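Local coordinates for tailspike protein (Siphovirus 9NA, PDB 3RIQ), which binds the lipopolysaccharide of Salmonella as the phage's receptor-recognising tailspike and cleaves it as an endorhamnosidase, at the interface of chains A and B. Numbering follows the deposited sequence. Chains: chain A/B, Tailspike protein.

Contact 1: the interface of chains A and B. Residues chain A 388, 408-411; chain B 383, 405-406, 423.
The imidazole of A:His388 and the guanidinium of B:Arg383 meet edge to edge between neighbouring right-handed beta-helices of the trimeric tailspike, which belongs to the P22 tailspike family. Their planes stand 77° apart; ND1 lies in the guanidinium plane and NE in the ring plane, whereas NH2 stands well above the ring plane. B:Arg383 NE donates to the ring nitrogen ND1 of A:His388 at 3.0 Å, with 147° at the hydrogen. B:Arg383 NH2, 3.0 Å from A:His388 ND1, makes a second hydrogen bond from the face opposite A:Ala410; the in-plane NE is better aimed. This pairing implies that ND1 acts as acceptor and would tend to disfavour its protonation. A bend at chi2 in B:Arg383 turns the end of its chain towards the ring, which its side chain crosses at about a right angle. One face of the imidazole is covered towards the rim by A:Ala410 CB, 3.6 Å above the plane, and by the backbone nitrogen of A:Gly411, packing from within chain A that should help fix the ring's tilt.

The methyl of A:Ala410 also packs across the interface on B:Ser405 CB at 3.6 Å, while B:Ala423 CB approaches A:Ala410 CA at 3.9 Å. Nearby, a water links the two serine hydroxyls, 3.1 Å from both A:Ser408 OG and B:Ser405 OG. With OG anti to the backbone N (chi1 171°), A:Ser408 points its hydroxyl towards chain B, where B:Asn406 CB packs alongside.

Contact 2: the interface of chains A and B. Residues chain A 316, 318, 340; chain B 333.
One face of the A:Tyr340 phenol ring receives the methyl CD1 of B:Ile333, which lies 4.2 Å above the plane and is displaced towards the rim. The second branch of the isoleucine lies over the same face, its CG2 just outside the ring carbon A:Tyr340 CE2 at 3.8 Å. The two side chains run antiparallel, each passing beside the other, and both methyl-bearing branches of the isoleucine lie over one face of the ring. A chi2 of -88° turns the ring roughly perpendicular to its CA-CB-CG plane and presents this face to the neighbouring chain.

The guanidinium of A:Arg318 is the other flat group, but the aliphatic part of this side chain does the touching. A:Arg318 CD packs against B:Ile333 CD1 at 3.6 Å, with CG a little farther off, and the two side chains cross at a slant. At chi3 (75°) the arginine bends beyond CD, turning its charged end aside and leaving the methylenes against the methyl.

B:Ile333 thus divides its branches among the chain A residues: CD1 lies by A:Arg318 and the ring face, CG2 over the CE2 side of that face and by A:Ile316. A:Ile316 is extended, with CG1 anti to its backbone nitrogen (chi1 -177°), and carries its CD1 to 4.1 Å from B:Ile333 CG2. Strands 315-318 and 333-340 of chain A supply this apolar surface, and strand 333-340 of chain B supplies the isoleucine. The resulting hydrophobic contact probably helps hold adjacent right-handed beta-helices of the tailspike trimer side by side.

Contact 1: the interface of chains A and B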
# COMPACT_ATOMS: atom_id res chain seq x y z
N HIS A 388 3.57 4.04 17.33
CA HIS A 388 4.81 4.49 17.95
C HIS A 388 4.54 5.80 18.64
O HIS A 388 4.65 6.85 18.03
CB HIS A 388 5.95 4.64 16.93
CG HIS A 388 7.29 4.86 17.55
ND1 HIS A 388 8.46 4.72 16.85
CD2 HIS A 388 7.64 5.14 18.83
CE1 HIS A 388 9.48 4.95 17.66
NE2 HIS A 388 9.01 5.20 18.87
N SER A 408 1.50 -4.02 17.06
CA SER A 408 2.86 -3.74 17.50
C SER A 408 2.93 -2.31 18.04
O SER A 408 2.41 -1.38 17.40
CB SER A 408 3.81 -3.93 16.28
OG SER A 408 5.10 -3.48 16.59
N CYS A 409 3.55 -2.15 19.23
CA CYS A 409 3.74 -0.82 19.82
C CYS A 409 5.22 -0.56 19.98
O CYS A 409 5.90 -1.30 20.72
CB CYS A 409 3.03 -0.70 21.18
SG CYS A 409 1.29 -1.11 21.08
N ALA A 410 5.73 0.45 19.30
CA ALA A 410 7.18 0.68 19.22
C ALA A 410 7.69 1.62 20.28
O ALA A 410 6.91 2.29 21.00
CB ALA A 410 7.54 1.24 17.82
N GLY A 411 9.02 1.65 20.41
CA GLY A 411 9.69 2.67 21.22
C GLY A 411 9.42 2.52 22.70
O GLY A 411 9.22 1.39 23.18
N ARG B 383 9.69 0.54 11.36
CA ARG B 383 8.51 -0.20 11.88
C ARG B 383 7.92 -1.01 10.75
O ARG B 383 7.53 -0.43 9.73
CB ARG B 383 7.42 0.71 12.48
CG ARG B 383 7.85 1.71 13.55
CD ARG B 383 8.01 3.06 12.96
NE ARG B 383 8.25 4.16 13.90
CZ ARG B 383 8.48 5.41 13.48
NH1 ARG B 383 8.48 5.69 12.17
NH2 ARG B 383 8.73 6.37 14.36
N SER B 405 10.92 -2.10 15.09
CA SER B 405 9.73 -2.78 15.63
C SER B 405 9.07 -3.57 14.52
O SER B 405 9.13 -3.19 13.34
CB SER B 405 8.76 -1.77 16.23
OG SER B 405 8.26 -0.94 15.22
N ASN B 406 8.46 -4.71 14.88
CA ASN B 406 7.72 -5.57 13.93
C ASN B 406 8.60 -6.01 12.77
O ASN B 406 8.37 -5.64 11.63
CB ASN B 406 6.43 -4.90 13.45
CG ASN B 406 5.57 -5.85 12.61
OD1 ASN B 406 5.68 -7.05 12.75
ND2 ASN B 406 4.78 -5.30 11.69
N ALA B 423 11.72 -3.44 19.65
CA ALA B 423 10.46 -3.26 20.38
C ALA B 423 9.79 -4.56 20.81
O ALA B 423 10.07 -5.63 20.27
CB ALA B 423 9.48 -2.46 19.51
O HOH W 1 5.13 -0.62 15.43

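Contact 2: the interface of chains A and B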
# COMPACT_ATOMS: atom_id res chain seq x y z
N ILE A 316 -2.31 9.13 3.89
CA ILE A 316 -1.17 9.51 4.75
C ILE A 316 -1.38 10.95 5.19
O ILE A 316 -1.69 11.81 4.34
CB ILE A 316 0.21 9.30 4.06
CG1 ILE A 316 1.35 9.65 5.04
CG2 ILE A 316 0.31 10.08 2.73
CD1 ILE A 316 2.74 9.26 4.55
N ARG A 318 0.11 14.26 7.88
CA ARG A 318 1.28 14.68 8.68
C ARG A 318 1.03 16.00 9.37
O ARG A 318 0.71 17.01 8.71
CB ARG A 318 2.54 14.79 7.79
CG ARG A 318 3.83 15.02 8.60
CD ARG A 318 5.05 15.48 7.73
NE ARG A 318 4.94 16.91 7.32
CZ ARG A 318 5.28 17.94 8.10
NH1 ARG A 318 5.72 17.71 9.33
NH2 ARG A 318 5.14 19.20 7.66
N TYR A 340 1.24 10.74 10.97
CA TYR A 340 2.38 11.24 11.74
C TYR A 340 1.98 12.55 12.42
O TYR A 340 1.37 13.42 11.78
CB TYR A 340 3.56 11.57 10.81
CG TYR A 340 4.40 10.37 10.46
CD1 TYR A 340 5.47 10.01 11.29
CD2 TYR A 340 4.10 9.57 9.37
CE1 TYR A 340 6.24 8.90 11.03
CE2 TYR A 340 4.88 8.44 9.06
CZ TYR A 340 5.95 8.11 9.92
OH TYR A 340 6.72 6.98 9.74
N ILE B 333 10.14 10.89 5.18
CA ILE B 333 9.13 9.84 5.50
C ILE B 333 9.15 8.82 4.38
O ILE B 333 9.00 9.19 3.23
CB ILE B 333 7.72 10.46 5.70
CG1 ILE B 333 7.74 11.36 6.93
CG2 ILE B 333 6.66 9.35 5.83
CD1 ILE B 333 6.48 12.23 7.09

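Contact 1 and contact 2 lie about 16 Å apart between the centres of their C-alpha atoms, on the same interface of chains A and B. They share no residue or strand: contact 1 uses strands 385-388 and 407-409 of chain A with 381-383 and 402-405 of chain B, whereas contact 2 draws on earlier strands. The residues described at contact 2 meet through carbon packing, those at contact 1 through hydrogen bonds, a bridging water and small methyl contacts. Repeated in the three-chain assembly, the pair probably helps keep the helices aligned lengthwise.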